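Cyclo(L-leucyl-L-leucyl) synthase (Staphylococcus haemolyticus, PDB 6EZ3) catalyses the ATP-independent formation of cyclo(L-leucyl-L-leucyl) from two leucyl-tRNAs and can also build other nonpolar residues into cyclodipeptides. Local coordinates at residues A[56-61]-A[169-174]; A[120-125]-A[175-180]; A[133-138]-A[210-215]; A[139-144]-A[198-203]. One frame throughout, in Å; residues are numbered along the deposited sequence.

Contact 1: A[56-61]-A[169-174]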
# COMPACT_ATOMS: atom_id res chain seq x y z
N LEU A 56 2.31 6.42 -0.89
CA LEU A 56 2.11 5.70 0.35
C LEU A 56 3.30 4.79 0.52
O LEU A 56 3.61 3.98 -0.36
CB LEU A 56 0.78 4.93 0.41
CG LEU A 56 0.38 4.47 1.83
CD1 LEU A 56 -0.13 5.64 2.68
CD2 LEU A 56 -0.62 3.32 1.82
N LEU A 57 4.03 5.03 1.60
CA LEU A 57 5.22 4.29 1.99
C LEU A 57 4.85 3.36 3.16
O LEU A 57 3.80 3.55 3.79
CB LEU A 57 6.25 5.34 2.43
CG LEU A 57 7.40 5.73 1.51
CD1 LEU A 57 7.05 5.70 0.05
CD2 LEU A 57 7.95 7.07 1.90
N ALA A 58 5.68 2.36 3.45
CA ALA A 58 5.40 1.41 4.53
C ALA A 58 5.29 2.04 5.93
O ALA A 58 6.06 2.93 6.27
CB ALA A 58 6.48 0.35 4.54
N GLY A 59 4.34 1.56 6.71
CA GLY A 59 4.12 2.04 8.08
C GLY A 59 5.08 1.42 9.08
O GLY A 59 5.96 0.63 8.70
N GLU A 60 4.94 1.78 10.36
CA GLU A 60 5.77 1.29 11.47
C GLU A 60 5.75 -0.22 11.59
O GLU A 60 6.79 -0.82 11.87
CB GLU A 60 5.34 1.91 12.80
CG GLU A 60 5.81 3.35 12.95
CD GLU A 60 5.24 4.13 14.12
OE1 GLU A 60 4.15 3.76 14.63
OE2 GLU A 60 5.88 5.13 14.52
N GLU A 61 4.57 -0.83 11.32
CA GLU A 61 4.31 -2.26 11.42
C GLU A 61 5.15 -3.08 10.44
O GLU A 61 4.98 -4.30 10.34
CB GLU A 61 2.79 -2.56 11.32
CG GLU A 61 1.92 -1.85 12.36
CD GLU A 61 1.37 -0.46 12.01
OE1 GLU A 61 1.92 0.19 11.10
OE2 GLU A 61 0.38 -0.03 12.65
N ALA A 169 0.83 -10.32 9.82
CA ALA A 169 -0.49 -9.86 9.38
C ALA A 169 -0.84 -8.46 9.92
O ALA A 169 -1.66 -7.77 9.32
CB ALA A 169 -1.56 -10.86 9.80
N GLN A 170 -0.19 -8.04 11.02
CA GLN A 170 -0.39 -6.72 11.64
C GLN A 170 -0.14 -5.58 10.63
O GLN A 170 -0.84 -4.56 10.67
CB GLN A 170 0.50 -6.55 12.90
CG GLN A 170 0.36 -7.62 13.99
CD GLN A 170 -0.97 -7.58 14.71
OE1 GLN A 170 -1.19 -6.79 15.64
NE2 GLN A 170 -1.89 -8.44 14.29
N TYR A 171 0.85 -5.78 9.73
CA TYR A 171 1.27 -4.92 8.62
C TYR A 171 0.12 -4.86 7.62
O TYR A 171 -0.34 -3.77 7.32
CB TYR A 171 2.51 -5.54 7.96
CG TYR A 171 3.03 -4.86 6.71
CD1 TYR A 171 2.58 -5.24 5.44
CD2 TYR A 171 4.07 -3.94 6.78
CE1 TYR A 171 3.10 -4.66 4.28
CE2 TYR A 171 4.60 -3.36 5.63
CZ TYR A 171 4.11 -3.71 4.38
OH TYR A 171 4.64 -3.12 3.24
N VAL A 172 -0.34 -6.02 7.12
CA VAL A 172 -1.44 -6.19 6.16
C VAL A 172 -2.65 -5.41 6.65
O VAL A 172 -3.15 -4.55 5.93
CB VAL A 172 -1.79 -7.68 5.88
CG1 VAL A 172 -2.95 -7.82 4.89
CG2 VAL A 172 -0.58 -8.45 5.39
N LEU A 173 -3.09 -5.70 7.89
CA LEU A 173 -4.24 -5.06 8.56
C LEU A 173 -4.14 -3.55 8.60
O LEU A 173 -5.13 -2.88 8.34
CB LEU A 173 -4.42 -5.62 9.98
CG LEU A 173 -4.81 -7.10 10.06
CD1 LEU A 173 -4.53 -7.65 11.42
CD2 LEU A 173 -6.26 -7.32 9.66
N ALA A 174 -2.94 -3.02 8.91
CA ALA A 174 -2.64 -1.59 9.00
C ALA A 174 -2.62 -0.88 7.65
O ALA A 174 -3.01 0.28 7.56
CB ALA A 174 -1.33 -1.38 9.73
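Segment 56-61 leaves the carboxyl end of strand 52-57 in the Rossmann-like fold that cyclodipeptide synthases share with class Ic aminoacyl-tRNA synthetase catalytic domains, and meets one side of helix 162-175. That helix is kinked where the backbone N of Gln170 and Tyr171 lack bonds to the preceding turn. Tyr171 and Glu61 together carry the closely packed part. With its CG anti to the backbone N (chi1 175°), the tyrosine sends its ring out from the helix toward the loop, and what it meets there lies at its edge. Near the ring base, Glu61 O approaches Tyr171 CB at 3.6 Å; at the far end, Ala58 CB stands 4.1 Å from Tyr171 OH. By similarity Tyr171 may take part in binding aminoacyl-tRNA, consistent with nearest side-chain atoms about 3 Å from Glu175 and about 5 Å from the probable nucleophile Ser28. Phe109 adds an edge-to-face ring contact to Tyr171. The looser side belongs to Glu60, exposed, with its CB pointing away from the helix and its OE1 in a salt bridge with Lys113, and to Gln170, whose amide end leads off from the loop. Glu61, although partly exposed, is the residue most covered by the contact: its CG is anti to the carbonyl carbon, and a bend at chi2 (89°) carries the carboxylate along the helix to Ala174, leaving Glu61 OE2 3.6 Å from the methyl CB of Ala174.

Contact 2: A[120-125]-A[175-180]; sequences DIYKTI and ELPFFL
Helix 116-131 and the short helix 177-181 show how a mainly aliphatic interface can be assembled around one branched side chain and one proline. The apolar contacts fall into two clusters. In the first, Ile125 points its CB toward the other segment and, with CG1 anti to the carbonyl carbon and chi2 at 158°, extends CD1 into a small group of carbons. That methyl meets Leu180 CD1 tip to tip at 3.6 Å, while Pro177 CG, 3.8 Å from Ile125 CD1, and Leu176 CB, also 3.8 Å from it, are crossed obliquely. In the second cluster the pyrrolidine ring is met from the preceding turn: Ile121 and Pro177 slide past each other in opposite directions, bringing Ile121 CG2 to 3.7 Å from Pro177 CB, and Pro177 CG lies near the plane of the Tyr122 ring, at its edge.

The hydrogen bonds of the two segments are internal to each. The carbonyl of Asp120 accepts both Thr124 N and Thr124 OG1, the hydroxyl at 3.0 Å from Asp120 O and well above the carbonyl plane. Within 175-180, Leu176 O accepts from both Phe179 N and Leu180 N.

Glu175, by similarity a substrate-binding residue with a possible critical role in catalysis, has its CB pointing away from helix 116-131. Around this core, Leu173 of helix 162-175 touches both Tyr122 and Ile125, Ile185 of helix 183-186 meets Ile121, and Phe178 and Phe179 extend the packing to Met193 on strand 191-195.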
# COMPACT_ATOMS: atom_id res chain seq x y z
N ASP A 120 -11.89 3.99 12.39
CA ASP A 120 -13.12 3.31 12.04
C ASP A 120 -12.87 2.14 11.10
O ASP A 120 -13.23 1.01 11.45
CB ASP A 120 -14.15 4.30 11.44
CG ASP A 120 -14.77 5.27 12.45
OD1 ASP A 120 -14.23 5.38 13.61
OD2 ASP A 120 -15.76 5.96 12.08
N ILE A 121 -12.24 2.39 9.93
CA ILE A 121 -11.90 1.38 8.91
C ILE A 121 -11.02 0.27 9.53
O ILE A 121 -11.38 -0.91 9.41
CB ILE A 121 -11.30 2.01 7.62
CG1 ILE A 121 -12.24 3.07 7.02
CG2 ILE A 121 -11.05 0.95 6.59
CD1 ILE A 121 -11.63 4.07 6.00
N TYR A 122 -9.92 0.63 10.25
CA TYR A 122 -9.04 -0.35 10.91
C TYR A 122 -9.79 -1.28 11.84
O TYR A 122 -9.55 -2.49 11.81
CB TYR A 122 -7.89 0.31 11.67
CG TYR A 122 -6.84 -0.68 12.12
CD1 TYR A 122 -6.66 -0.96 13.47
CD2 TYR A 122 -6.04 -1.36 11.20
CE1 TYR A 122 -5.67 -1.86 13.90
CE2 TYR A 122 -5.06 -2.27 11.62
CZ TYR A 122 -4.88 -2.52 12.97
OH TYR A 122 -3.90 -3.41 13.38
N LYS A 123 -10.70 -0.72 12.67
CA LYS A 123 -11.52 -1.49 13.61
C LYS A 123 -12.37 -2.51 12.86
O LYS A 123 -12.23 -3.70 13.11
CB LYS A 123 -12.39 -0.56 14.47
CG LYS A 123 -13.20 -1.29 15.55
CD LYS A 123 -14.64 -0.83 15.61
CE LYS A 123 -14.74 0.46 16.41
NZ LYS A 123 -16.12 1.01 16.51
N THR A 124 -13.20 -2.05 11.91
CA THR A 124 -14.06 -2.85 11.02
C THR A 124 -13.27 -3.99 10.38
O THR A 124 -13.81 -5.09 10.26
CB THR A 124 -14.62 -1.90 9.91
OG1 THR A 124 -15.35 -0.82 10.50
CG2 THR A 124 -15.41 -2.60 8.82
N ILE A 125 -12.00 -3.74 9.95
CA ILE A 125 -11.12 -4.75 9.35
C ILE A 125 -10.68 -5.75 10.43
O ILE A 125 -10.82 -6.95 10.20
CB ILE A 125 -9.92 -4.12 8.59
CG1 ILE A 125 -10.37 -3.41 7.30
CG2 ILE A 125 -8.84 -5.16 8.28
CD1 ILE A 125 -9.41 -2.37 6.82
N GLU A 175 -2.15 -1.59 6.59
CA GLU A 175 -2.04 -1.12 5.19
C GLU A 175 -3.41 -1.05 4.48
O GLU A 175 -3.65 -0.15 3.68
CB GLU A 175 -1.07 -2.07 4.45
CG GLU A 175 -0.73 -1.73 3.00
CD GLU A 175 0.33 -2.64 2.39
OE1 GLU A 175 1.53 -2.38 2.62
OE2 GLU A 175 -0.03 -3.61 1.68
N LEU A 176 -4.29 -2.00 4.81
CA LEU A 176 -5.62 -2.26 4.25
C LEU A 176 -6.57 -1.07 4.20
O LEU A 176 -7.20 -0.90 3.14
CB LEU A 176 -6.31 -3.43 4.94
CG LEU A 176 -6.85 -4.45 3.95
CD1 LEU A 176 -5.82 -5.49 3.62
CD2 LEU A 176 -8.13 -5.04 4.40
N PRO A 177 -6.69 -0.22 5.24
CA PRO A 177 -7.62 0.92 5.13
C PRO A 177 -7.43 1.82 3.90
O PRO A 177 -8.44 2.29 3.37
CB PRO A 177 -7.41 1.66 6.44
CG PRO A 177 -7.09 0.53 7.42
CD PRO A 177 -6.12 -0.30 6.59
N PHE A 178 -6.16 1.95 3.39
CA PHE A 178 -5.83 2.72 2.17
C PHE A 178 -6.25 2.01 0.86
O PHE A 178 -6.41 2.63 -0.18
CB PHE A 178 -4.34 3.07 2.14
CG PHE A 178 -3.97 3.97 3.28
CD1 PHE A 178 -3.36 3.46 4.42
CD2 PHE A 178 -4.29 5.33 3.25
CE1 PHE A 178 -3.09 4.29 5.53
CE2 PHE A 178 -4.00 6.16 4.34
CZ PHE A 178 -3.38 5.64 5.46
N PHE A 179 -6.45 0.72 0.94
CA PHE A 179 -6.85 -0.09 -0.21
C PHE A 179 -8.37 -0.12 -0.41
O PHE A 179 -8.84 -0.25 -1.56
CB PHE A 179 -6.29 -1.52 -0.06
CG PHE A 179 -4.82 -1.62 -0.37
CD1 PHE A 179 -4.38 -2.06 -1.59
CD2 PHE A 179 -3.88 -1.20 0.56
CE1 PHE A 179 -3.03 -2.14 -1.87
CE2 PHE A 179 -2.52 -1.26 0.26
CZ PHE A 179 -2.11 -1.73 -0.95
N LEU A 180 -9.12 -0.02 0.72
CA LEU A 180 -10.58 -0.06 0.74
C LEU A 180 -11.24 1.31 0.58
O LEU A 180 -12.15 1.45 -0.24
CB LEU A 180 -11.07 -0.78 2.00
CG LEU A 180 -10.63 -2.23 2.23
CD1 LEU A 180 -11.02 -2.69 3.59
CD2 LEU A 180 -11.27 -3.15 1.23

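Contact 3: A[133-138]-A[210-215]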
# COMPACT_ATOMS: atom_id res chain seq x y z
N SER A 133 -13.13 -16.31 9.53
CA SER A 133 -12.02 -17.27 9.47
C SER A 133 -11.35 -17.27 8.10
O SER A 133 -10.13 -17.45 8.01
CB SER A 133 -12.51 -18.68 9.80
OG SER A 133 -13.61 -18.68 10.70
N ASN A 134 -12.18 -17.11 7.05
CA ASN A 134 -11.75 -17.09 5.65
C ASN A 134 -10.86 -15.86 5.39
O ASN A 134 -9.79 -15.98 4.79
CB ASN A 134 -12.98 -17.14 4.72
CG ASN A 134 -12.69 -17.03 3.24
OD1 ASN A 134 -11.67 -17.51 2.73
ND2 ASN A 134 -13.62 -16.42 2.50
N PHE A 135 -11.29 -14.68 5.91
CA PHE A 135 -10.58 -13.43 5.78
C PHE A 135 -9.24 -13.52 6.48
O PHE A 135 -8.23 -13.16 5.87
CB PHE A 135 -11.42 -12.26 6.31
CG PHE A 135 -10.69 -10.94 6.37
CD1 PHE A 135 -10.38 -10.25 5.21
CD2 PHE A 135 -10.35 -10.37 7.59
CE1 PHE A 135 -9.70 -9.03 5.27
CE2 PHE A 135 -9.69 -9.15 7.65
CZ PHE A 135 -9.37 -8.49 6.49
N LYS A 136 -9.21 -14.08 7.73
CA LYS A 136 -7.98 -14.29 8.49
C LYS A 136 -6.95 -15.06 7.64
O LYS A 136 -5.82 -14.59 7.50
CB LYS A 136 -8.25 -15.01 9.81
CG LYS A 136 -6.99 -15.17 10.68
CD LYS A 136 -7.32 -15.27 12.17
CE LYS A 136 -6.09 -15.49 13.03
NZ LYS A 136 -6.41 -15.49 14.49
N ASN A 137 -7.38 -16.16 7.00
CA ASN A 137 -6.54 -16.96 6.10
C ASN A 137 -6.01 -16.13 4.94
O ASN A 137 -4.79 -16.14 4.69
CB ASN A 137 -7.31 -18.20 5.60
CG ASN A 137 -6.66 -18.93 4.43
OD1 ASN A 137 -5.60 -19.57 4.56
ND2 ASN A 137 -7.28 -18.84 3.25
N SER A 138 -6.91 -15.39 4.24
CA SER A 138 -6.57 -14.52 3.11
C SER A 138 -5.49 -13.52 3.51
O SER A 138 -4.52 -13.33 2.75
CB SER A 138 -7.81 -13.83 2.56
OG SER A 138 -8.43 -14.59 1.52
N PHE A 210 -16.12 -11.45 1.64
CA PHE A 210 -16.03 -11.01 3.04
C PHE A 210 -17.04 -9.92 3.37
O PHE A 210 -17.71 -9.39 2.47
CB PHE A 210 -14.61 -10.55 3.40
CG PHE A 210 -13.46 -11.28 2.75
CD1 PHE A 210 -13.17 -12.60 3.08
CD2 PHE A 210 -12.66 -10.64 1.82
CE1 PHE A 210 -12.11 -13.27 2.48
CE2 PHE A 210 -11.58 -11.30 1.23
CZ PHE A 210 -11.31 -12.61 1.57
N ASN A 211 -17.12 -9.56 4.66
CA ASN A 211 -18.02 -8.51 5.20
C ASN A 211 -17.39 -7.11 5.10
O ASN A 211 -17.78 -6.21 5.84
CB ASN A 211 -18.43 -8.84 6.64
CG ASN A 211 -18.97 -10.24 6.82
OD1 ASN A 211 -20.01 -10.61 6.25
ND2 ASN A 211 -18.25 -11.07 7.60
N LEU A 212 -16.42 -6.96 4.18
CA LEU A 212 -15.70 -5.72 3.86
C LEU A 212 -15.93 -5.38 2.39
O LEU A 212 -16.11 -6.28 1.57
CB LEU A 212 -14.19 -5.87 4.11
CG LEU A 212 -13.75 -6.12 5.54
CD1 LEU A 212 -12.47 -6.89 5.55
CD2 LEU A 212 -13.58 -4.84 6.29
N LYS A 213 -15.93 -4.08 2.07
CA LYS A 213 -16.15 -3.62 0.71
C LYS A 213 -15.20 -2.50 0.31
O LYS A 213 -14.94 -1.59 1.09
CB LYS A 213 -17.62 -3.20 0.51
CG LYS A 213 -18.59 -4.38 0.34
CD LYS A 213 -20.04 -3.90 0.15
CE LYS A 213 -21.07 -4.99 0.33
NZ LYS A 213 -22.43 -4.42 0.56
N MET A 214 -14.68 -2.56 -0.92
CA MET A 214 -13.85 -1.48 -1.42
C MET A 214 -14.83 -0.39 -1.93
O MET A 214 -15.67 -0.66 -2.79
CB MET A 214 -12.94 -1.97 -2.54
CG MET A 214 -12.02 -0.89 -3.03
SD MET A 214 -11.32 -1.29 -4.63
CE MET A 214 -10.05 -2.28 -4.13
N ASN A 215 -14.72 0.82 -1.36
CA ASN A 215 -15.57 1.96 -1.68
C ASN A 215 -15.69 2.24 -3.17
O ASN A 215 -14.71 2.11 -3.89
CB ASN A 215 -15.10 3.20 -0.94
CG ASN A 215 -16.10 4.32 -0.98
OD1 ASN A 215 -16.05 5.18 -1.85
ND2 ASN A 215 -17.06 4.30 -0.08
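Two phenylalanine rings set the geometry here, as an edge-to-face (T-shaped) pair: the edge of Phe135 is directed at a face of Phe210, with centroids 5.4 Å apart and planes at 69°. Phe135 CD1 is the atom that stands over the centre of the Phe210 ring. At the edge of that same ring, near its plane, lies the hydroxyl of Ser138, with OG 3.5 Å from Phe210 CZ; the amide of Asn134 approaches obliquely, its ND2 3.5 Å from Phe210 CE1. The Phe135 ring has its own partner on one face, where Leu212 CD1 makes a CH-pi contact 3.8 Å from the centroid of Phe135, 25° off the ring normal and displaced toward the CE1-CZ rim. One aromatic ring thus presents its edge to a neighbouring ring while a methyl group covers part of its face.

Phe135 and Asn134 both carry CG anti to the backbone N, which sends these neighbouring side chains out from the first turn of helix 133-149 to reach Phe210. Phe210, its CG anti to the carbonyl carbon, sets its ring obliquely across that helix, so that CD1 comes within 3.7 Å of Phe135 CB. The ring spans one turn, touching Asn134, Phe135 and Ser138.

Segment 210-215 is the irregular connection from helix 200-206 to strand 218-225. Phe210 also packs back on Leu201, Asn204 and Ile205 of helix 200-206, whereas Phe135 and Leu212 both reach Ile125 of helix 116-131, so that the loop is packed against three helices.

Contact 4: A[139-144]-A[198-203]; sequences CLKMSL and PWELGT
Helix 133-149, through its segment 139-144, runs past the first turn of helix 200-206, a contact between the side of one helix and the N-terminal turn of another within the Rossmann-like cyclodipeptide synthase fold. The backbones remain well separated, with Cys139 CA and Leu201 CA the nearest pair at 7.1 Å, so side chains fill the gap. Trp199 occupies the N-cap position, and its carbonyl accepts both Thr203 N and Thr203 OG1; in the partner helix Cys139 O likewise receives Ser143 N and Ser143 OG.

Met142 contributes the largest share. Bends at chi2 (-60°) and chi3 (104°) curl its chain over the start of the other helix: CG packs 3.7 Å from Leu201 CD1, SD faces the backbone N of Leu201, and the terminal CE crosses to lie 3.7 Å from Glu200 CB. Leu201 CD1 is also neighboured by Cys139 SG, although the cysteine's CB is directed away.

On the exposed side, Lys141 and Glu200 cross obliquely in a salt bridge, with NZ of Lys141 3.4 Å from OE1 of Glu200. The glutamate is extended beyond CG, whereas the lysine is bent at chi3. Glu200 and Leu201 bind substrate by similarity, as does Val172, whose side chain is about 4 Å from that of Met142. The indole of Trp199 is folded against its own helix, with the CA of Gly202 lying 3.3 Å above the ring plane, over its centre.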
# COMPACT_ATOMS: atom_id res chain seq x y z
N CYS A 139 -5.59 -12.95 4.73
CA CYS A 139 -4.59 -12.03 5.26
C CYS A 139 -3.23 -12.71 5.43
O CYS A 139 -2.21 -12.13 5.04
CB CYS A 139 -5.06 -11.41 6.57
SG CYS A 139 -6.46 -10.28 6.40
N LEU A 140 -3.24 -13.92 6.03
CA LEU A 140 -2.02 -14.69 6.32
C LEU A 140 -1.29 -15.10 5.04
O LEU A 140 -0.05 -15.15 5.03
CB LEU A 140 -2.33 -15.89 7.24
CG LEU A 140 -3.08 -15.57 8.56
CD1 LEU A 140 -3.86 -16.78 9.04
CD2 LEU A 140 -2.15 -15.09 9.63
N LYS A 141 -2.04 -15.35 3.95
CA LYS A 141 -1.50 -15.65 2.62
C LYS A 141 -0.70 -14.42 2.13
O LYS A 141 0.42 -14.57 1.63
CB LYS A 141 -2.64 -15.93 1.64
CG LYS A 141 -3.29 -17.28 1.80
CD LYS A 141 -4.28 -17.55 0.67
CE LYS A 141 -3.82 -18.61 -0.30
NZ LYS A 141 -4.37 -18.37 -1.65
N MET A 142 -1.27 -13.20 2.32
CA MET A 142 -0.63 -11.93 1.95
C MET A 142 0.62 -11.71 2.82
O MET A 142 1.65 -11.30 2.30
CB MET A 142 -1.60 -10.72 2.05
CG MET A 142 -2.94 -10.87 1.30
SD MET A 142 -2.93 -11.15 -0.51
CE MET A 142 -3.32 -12.99 -0.58
N SER A 143 0.53 -12.02 4.14
CA SER A 143 1.64 -11.93 5.10
C SER A 143 2.78 -12.82 4.62
O SER A 143 3.94 -12.39 4.62
CB SER A 143 1.20 -12.40 6.48
OG SER A 143 -0.08 -11.91 6.85
N LEU A 144 2.45 -14.06 4.16
CA LEU A 144 3.41 -15.03 3.65
C LEU A 144 4.12 -14.49 2.39
O LEU A 144 5.34 -14.60 2.29
CB LEU A 144 2.68 -16.34 3.36
CG LEU A 144 3.45 -17.66 3.14
CD1 LEU A 144 3.10 -18.27 1.84
CD2 LEU A 144 4.96 -17.58 3.43
N PRO A 198 -0.71 -7.96 -9.01
CA PRO A 198 -2.12 -8.04 -8.60
C PRO A 198 -2.25 -8.17 -7.08
O PRO A 198 -1.25 -8.32 -6.37
CB PRO A 198 -2.64 -9.30 -9.32
CG PRO A 198 -1.58 -9.69 -10.27
CD PRO A 198 -0.29 -9.20 -9.69
N TRP A 199 -3.49 -8.10 -6.57
CA TRP A 199 -3.78 -8.15 -5.14
C TRP A 199 -4.89 -9.17 -4.94
O TRP A 199 -6.06 -8.88 -5.21
CB TRP A 199 -4.15 -6.73 -4.69
CG TRP A 199 -4.78 -6.57 -3.34
CD1 TRP A 199 -4.35 -7.08 -2.16
CD2 TRP A 199 -5.81 -5.63 -3.02
NE1 TRP A 199 -5.11 -6.59 -1.12
CE2 TRP A 199 -6.02 -5.70 -1.62
CE3 TRP A 199 -6.63 -4.77 -3.78
CZ2 TRP A 199 -7.03 -4.96 -0.98
CZ3 TRP A 199 -7.63 -4.04 -3.14
CH2 TRP A 199 -7.82 -4.14 -1.76
N GLU A 200 -4.48 -10.40 -4.53
CA GLU A 200 -5.37 -11.56 -4.35
C GLU A 200 -6.47 -11.32 -3.33
O GLU A 200 -7.60 -11.76 -3.56
CB GLU A 200 -4.56 -12.83 -4.02
CG GLU A 200 -5.37 -14.12 -4.07
CD GLU A 200 -4.60 -15.43 -4.09
OE1 GLU A 200 -5.25 -16.48 -4.31
OE2 GLU A 200 -3.36 -15.41 -3.90
N LEU A 201 -6.16 -10.61 -2.22
CA LEU A 201 -7.15 -10.30 -1.17
C LEU A 201 -8.24 -9.43 -1.79
O LEU A 201 -9.43 -9.66 -1.57
CB LEU A 201 -6.47 -9.54 -0.02
CG LEU A 201 -6.96 -9.78 1.40
CD1 LEU A 201 -6.05 -9.11 2.42
CD2 LEU A 201 -8.38 -9.34 1.63
N GLY A 202 -7.81 -8.47 -2.59
CA GLY A 202 -8.68 -7.53 -3.26
C GLY A 202 -9.63 -8.20 -4.19
O GLY A 202 -10.78 -7.77 -4.27
N THR A 203 -9.16 -9.25 -4.90
CA THR A 203 -9.96 -10.01 -5.87
C THR A 203 -11.14 -10.59 -5.12
O THR A 203 -12.28 -10.41 -5.53
CB THR A 203 -9.09 -11.08 -6.57
OG1 THR A 203 -8.06 -10.43 -7.32
CG2 THR A 203 -9.90 -12.00 -7.46

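The four contacts form a continuous packed region, most of whose segments alternate along the chain, contact 4 lying within the span of contact 3. Contacts 1 and 2, with centres 11 Å apart, use consecutive helices and meet where Leu56 CD2 packs 3.7 Å from Phe178 CG. Contacts 3 and 4 share helix 133-149, their centres 10 Å apart, and Phe135 CE1 lies 3.9 Å from Leu201 CD2. Leu201 CD1 also lies 3.8 Å from Leu176 CD1, joining contact 4 to contact 2, while Leu180 O and Asn215 N probably hydrogen-bond between contacts 2 and 3. By similarity, Tyr171 to Glu175 in contacts 1 and 2 and Glu200 and Leu201 in contact 4 bind substrate; contact 3 holds none of these residues.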